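Local coordinates for protein 3,4-dihydroxybenzoate decarboxylase (Enterobacter cloacae, PDB 5NY5) that probably catalyses the reversible decarboxylation of 3,4-dihydroxybenzoate to catechol as a UbiD-family enzyme dependent on prenylated FMN and a metal ion, at residues I258-I263 / T310-A315. Residues are numbered along the deposited sequence; the frame is centred on the assembly and turned at random.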
ATOM      1  N   ILE A 258      30.322  45.222  14.512  1.00 67.08           N
ATOM      2  CA  ILE A 258      31.402  44.349  14.959  1.00 66.07           C
ATOM      3  C   ILE A 258      32.718  45.107  14.851  1.00 66.65           C
ATOM      4  O   ILE A 258      33.127  45.515  13.758  1.00 66.47           O
ATOM      5  CB  ILE A 258      31.437  43.053  14.140  1.00 64.15           C
ATOM      6  CG1 ILE A 258      30.128  42.280  14.309  1.00 63.68           C
ATOM      7  CG2 ILE A 258      32.621  42.193  14.553  1.00 63.27           C
ATOM      8  CD1 ILE A 258      29.857  41.842  15.727  1.00 64.10           C
ATOM      9  N   ALA A 259      33.386  45.299  15.991  1.00 67.46           N
ATOM     10  CA  ALA A 259      34.587  46.126  16.018  1.00 68.32           C
ATOM     11  C   ALA A 259      35.720  45.497  15.216  1.00 67.06           C
ATOM     12  O   ALA A 259      36.471  46.205  14.536  1.00 67.49           O
ATOM     13  CB  ALA A 259      35.023  46.370  17.461  1.00 69.53           C
ATOM     14  N   ARG A 260      35.859  44.176  15.281  1.00 65.62           N
ATOM     15  CA  ARG A 260      36.942  43.469  14.610  1.00 64.52           C
ATOM     16  C   ARG A 260      36.599  43.078  13.179  1.00 63.35           C
ATOM     17  O   ARG A 260      37.362  42.337  12.553  1.00 62.35           O
ATOM     18  CB  ARG A 260      37.326  42.220  15.406  1.00 63.70           C
ATOM     19  CG  ARG A 260      37.738  42.501  16.839  1.00 64.91           C
ATOM     20  CD  ARG A 260      39.073  43.206  16.902  1.00 65.84           C
ATOM     21  NE  ARG A 260      40.176  42.294  16.628  1.00 64.95           N
ATOM     22  CZ  ARG A 260      41.440  42.676  16.496  1.00 65.55           C
ATOM     23  NH1 ARG A 260      41.759  43.957  16.608  1.00 67.00           N
ATOM     24  NH2 ARG A 260      42.384  41.779  16.248  1.00 66.05           N
ATOM     25  N   ALA A 261      35.481  43.558  12.648  1.00 63.58           N
ATOM     26  CA  ALA A 261      35.046  43.148  11.324  1.00 62.58           C
ATOM     27  C   ALA A 261      35.945  43.741  10.243  1.00 62.81           C
ATOM     28  O   ALA A 261      36.715  44.674  10.475  1.00 63.93           O
ATOM     29  CB  ALA A 261      33.598  43.567  11.084  1.00 63.01           C
ATOM     30  N   GLU A 262      35.834  43.177   9.039  1.00 61.82           N
ATOM     31  CA  GLU A 262      36.591  43.685   7.901  1.00 62.09           C
ATOM     32  C   GLU A 262      35.873  44.852   7.236  1.00 63.18           C
ATOM     33  O   GLU A 262      36.475  45.903   6.995  1.00 65.31           O
ATOM     34  CB  GLU A 262      36.841  42.564   6.892  1.00 60.73           C
ATOM     35  CG  GLU A 262      37.900  41.562   7.318  1.00 59.93           C
ATOM     36  CD  GLU A 262      39.310  42.087   7.131  1.00 60.64           C
ATOM     37  OE1 GLU A 262      39.535  42.866   6.182  1.00 61.29           O
ATOM     38  OE2 GLU A 262      40.193  41.726   7.936  1.00 60.65           O
ATOM     39  N   ILE A 263      34.588  44.685   6.926  1.00 62.95           N
ATOM     40  CA  ILE A 263      33.796  45.707   6.252  1.00 64.03           C
ATOM     41  C   ILE A 263      32.471  45.865   6.984  1.00 64.52           C
ATOM     42  O   ILE A 263      31.883  44.880   7.443  1.00 63.57           O
ATOM     43  CB  ILE A 263      33.553  45.357   4.769  1.00 63.45           C
ATOM     44  CG1 ILE A 263      34.876  45.072   4.059  1.00 62.99           C
ATOM     45  CG2 ILE A 263      32.816  46.483   4.061  1.00 64.79           C
ATOM     46  CD1 ILE A 263      34.728  44.812   2.584  1.00 62.67           C
ATOM     47  N   THR A 310      32.187  51.260   5.999  1.00 71.23           N
ATOM     48  CA  THR A 310      33.231  51.314   7.011  1.00 71.29           C
ATOM     49  C   THR A 310      34.067  50.048   6.925  1.00 69.47           C
ATOM     50  O   THR A 310      33.526  48.941   6.989  1.00 72.49           O
ATOM     51  CB  THR A 310      32.604  51.476   8.403  1.00 71.98           C
ATOM     52  OG1 THR A 310      32.374  52.867   8.666  1.00 74.04           O
ATOM     53  CG2 THR A 310      33.479  50.897   9.480  1.00 71.36           C
HETATM   54  N   MSE A 311      35.379  50.210   6.769  1.00 69.53           N
HETATM   55  CA  MSE A 311      36.269  49.065   6.588  1.00 68.01           C
HETATM   56  C   MSE A 311      37.679  49.338   7.106  1.00 68.48           C
HETATM   57  O   MSE A 311      38.076  50.489   7.269  1.00 69.99           O
HETATM   58  CB  MSE A 311      36.319  48.668   5.114  1.00 67.29           C
HETATM   59  CG  MSE A 311      36.719  49.788   4.170  1.00 68.61           C
HETATM   60 SE   MSE A 311      36.499  49.282   2.298  1.00 71.38          SE
HETATM   61  CE  MSE A 311      38.374  49.120   1.794  1.00 77.01           C
ATOM     62  N   ARG A 312      38.426  48.272   7.383  1.00 67.29           N
ATOM     63  CA  ARG A 312      39.807  48.430   7.799  1.00 67.74           C
ATOM     64  C   ARG A 312      40.715  48.589   6.582  1.00 67.85           C
ATOM     65  O   ARG A 312      40.284  48.483   5.430  1.00 67.46           O
ATOM     66  CB  ARG A 312      40.266  47.251   8.658  1.00 66.66           C
ATOM     67  CG  ARG A 312      39.475  45.971   8.507  1.00 65.03           C
ATOM     68  CD  ARG A 312      40.261  44.799   9.085  1.00 64.07           C
ATOM     69  NE  ARG A 312      39.868  44.440  10.446  1.00 64.04           N
ATOM     70  CZ  ARG A 312      40.621  43.720  11.274  1.00 63.76           C
ATOM     71  NH1 ARG A 312      40.183  43.428  12.491  1.00 63.86           N
ATOM     72  NH2 ARG A 312      41.820  43.303  10.892  1.00 63.50           N
ATOM     73  N   ASN A 313      41.988  48.864   6.857  1.00 68.51           N
ATOM     74  CA  ASN A 313      42.968  49.043   5.794  1.00 68.82           C
ATOM     75  C   ASN A 313      43.139  47.749   5.011  1.00 67.28           C
ATOM     76  O   ASN A 313      43.403  46.690   5.589  1.00 66.26           O
ATOM     77  CB  ASN A 313      44.307  49.488   6.379  1.00 69.86           C
ATOM     78  CG  ASN A 313      44.258  50.890   6.954  1.00 71.64           C
ATOM     79  OD1 ASN A 313      43.392  51.687   6.601  1.00 72.30           O
ATOM     80  ND2 ASN A 313      45.196  51.199   7.842  1.00 72.54           N
ATOM     81  N   HIS A 314      42.989  47.843   3.690  1.00 67.26           N
ATOM     82  CA  HIS A 314      43.061  46.694   2.790  1.00 65.99           C
ATOM     83  C   HIS A 314      42.019  45.642   3.182  1.00 64.53           C
ATOM     84  O   HIS A 314      42.325  44.474   3.428  1.00 63.40           O
ATOM     85  CB  HIS A 314      44.476  46.105   2.772  1.00 65.87           C
ATOM     86  CG  HIS A 314      44.788  45.328   1.534  1.00 65.24           C
ATOM     87  ND1 HIS A 314      45.787  44.380   1.484  1.00 64.75           N
ATOM     88  CD2 HIS A 314      44.240  45.363   0.298  1.00 65.18           C
ATOM     89  CE1 HIS A 314      45.837  43.860   0.271  1.00 64.39           C
ATOM     90  NE2 HIS A 314      44.909  44.440  -0.468  1.00 64.64           N
ATOM     91  N   ALA A 315      40.767  46.089   3.230  1.00 64.68           N
ATOM     92  CA  ALA A 315      39.688  45.272   3.768  1.00 63.58           C
ATOM     93  C   ALA A 315      39.443  44.042   2.904  1.00 62.22           C
ATOM     94  O   ALA A 315      39.359  44.132   1.676  1.00 62.33           O
ATOM     95  CB  ALA A 315      38.409  46.094   3.880  1.00 64.29           C
TER
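Arg312 reaches over to the loop 258-263 and is held there by backbone carbonyls. Its NE donates to Ala261 O at 3.2 Å with an N-H...O angle of 146°, the donor standing above the carbonyl plane. The bend of the Arg312 chain at chi3 (98°) places NE near that oxygen. Arg312 NH1 lies 3.0 Å from Arg260 O. The backbone N of Arg312 donates to Glu262 O (3.1 Å).

Charge adds a looser layer. The side chains of Glu262 and Arg312 cross obliquely, their carboxylate and guanidinium planes 39° apart, and Glu262 OE2 sits 3.7 Å from Arg312 NE, well out of the guanidinium plane; this is a long salt bridge of charges alone. Both carboxylate oxygens have partners beyond the two segments: OE2 forms a salt bridge with Arg9 of helix 8-16, and OE1 accepts a hydrogen bond from Ile316 N, just beyond Ala315. Arg312 NH1 also lies over the centre of one face of the Arg260 guanidinium, 4.2 Å above its plane, a like-charge approach probably eased by Asp7, which forms a salt bridge with Arg260 and a weak, long ion pair with Arg312.

Backbone pairing lies at one end of two neighbouring strands of the antiparallel sheet of the Rift-related domain, where 303-311 ends and 263-269 begins. Ile263 and Met311 (a selenomethionine) form an antiparallel non-hydrogen-bonded pair, and a classic beta bulge sets both Glu262 and Ile263 opposite Met210 on strand 204-210. Glu262 O also receives a CA-H...O contact from Met311.

Apolar packing follows on the face bearing Ile263 and Met311, whose side chains run side by side. With CG1 beside its backbone N, Ile263 places that carbon 4.0 Å from Met311 CB and 3.7 Å from Ala315 CB.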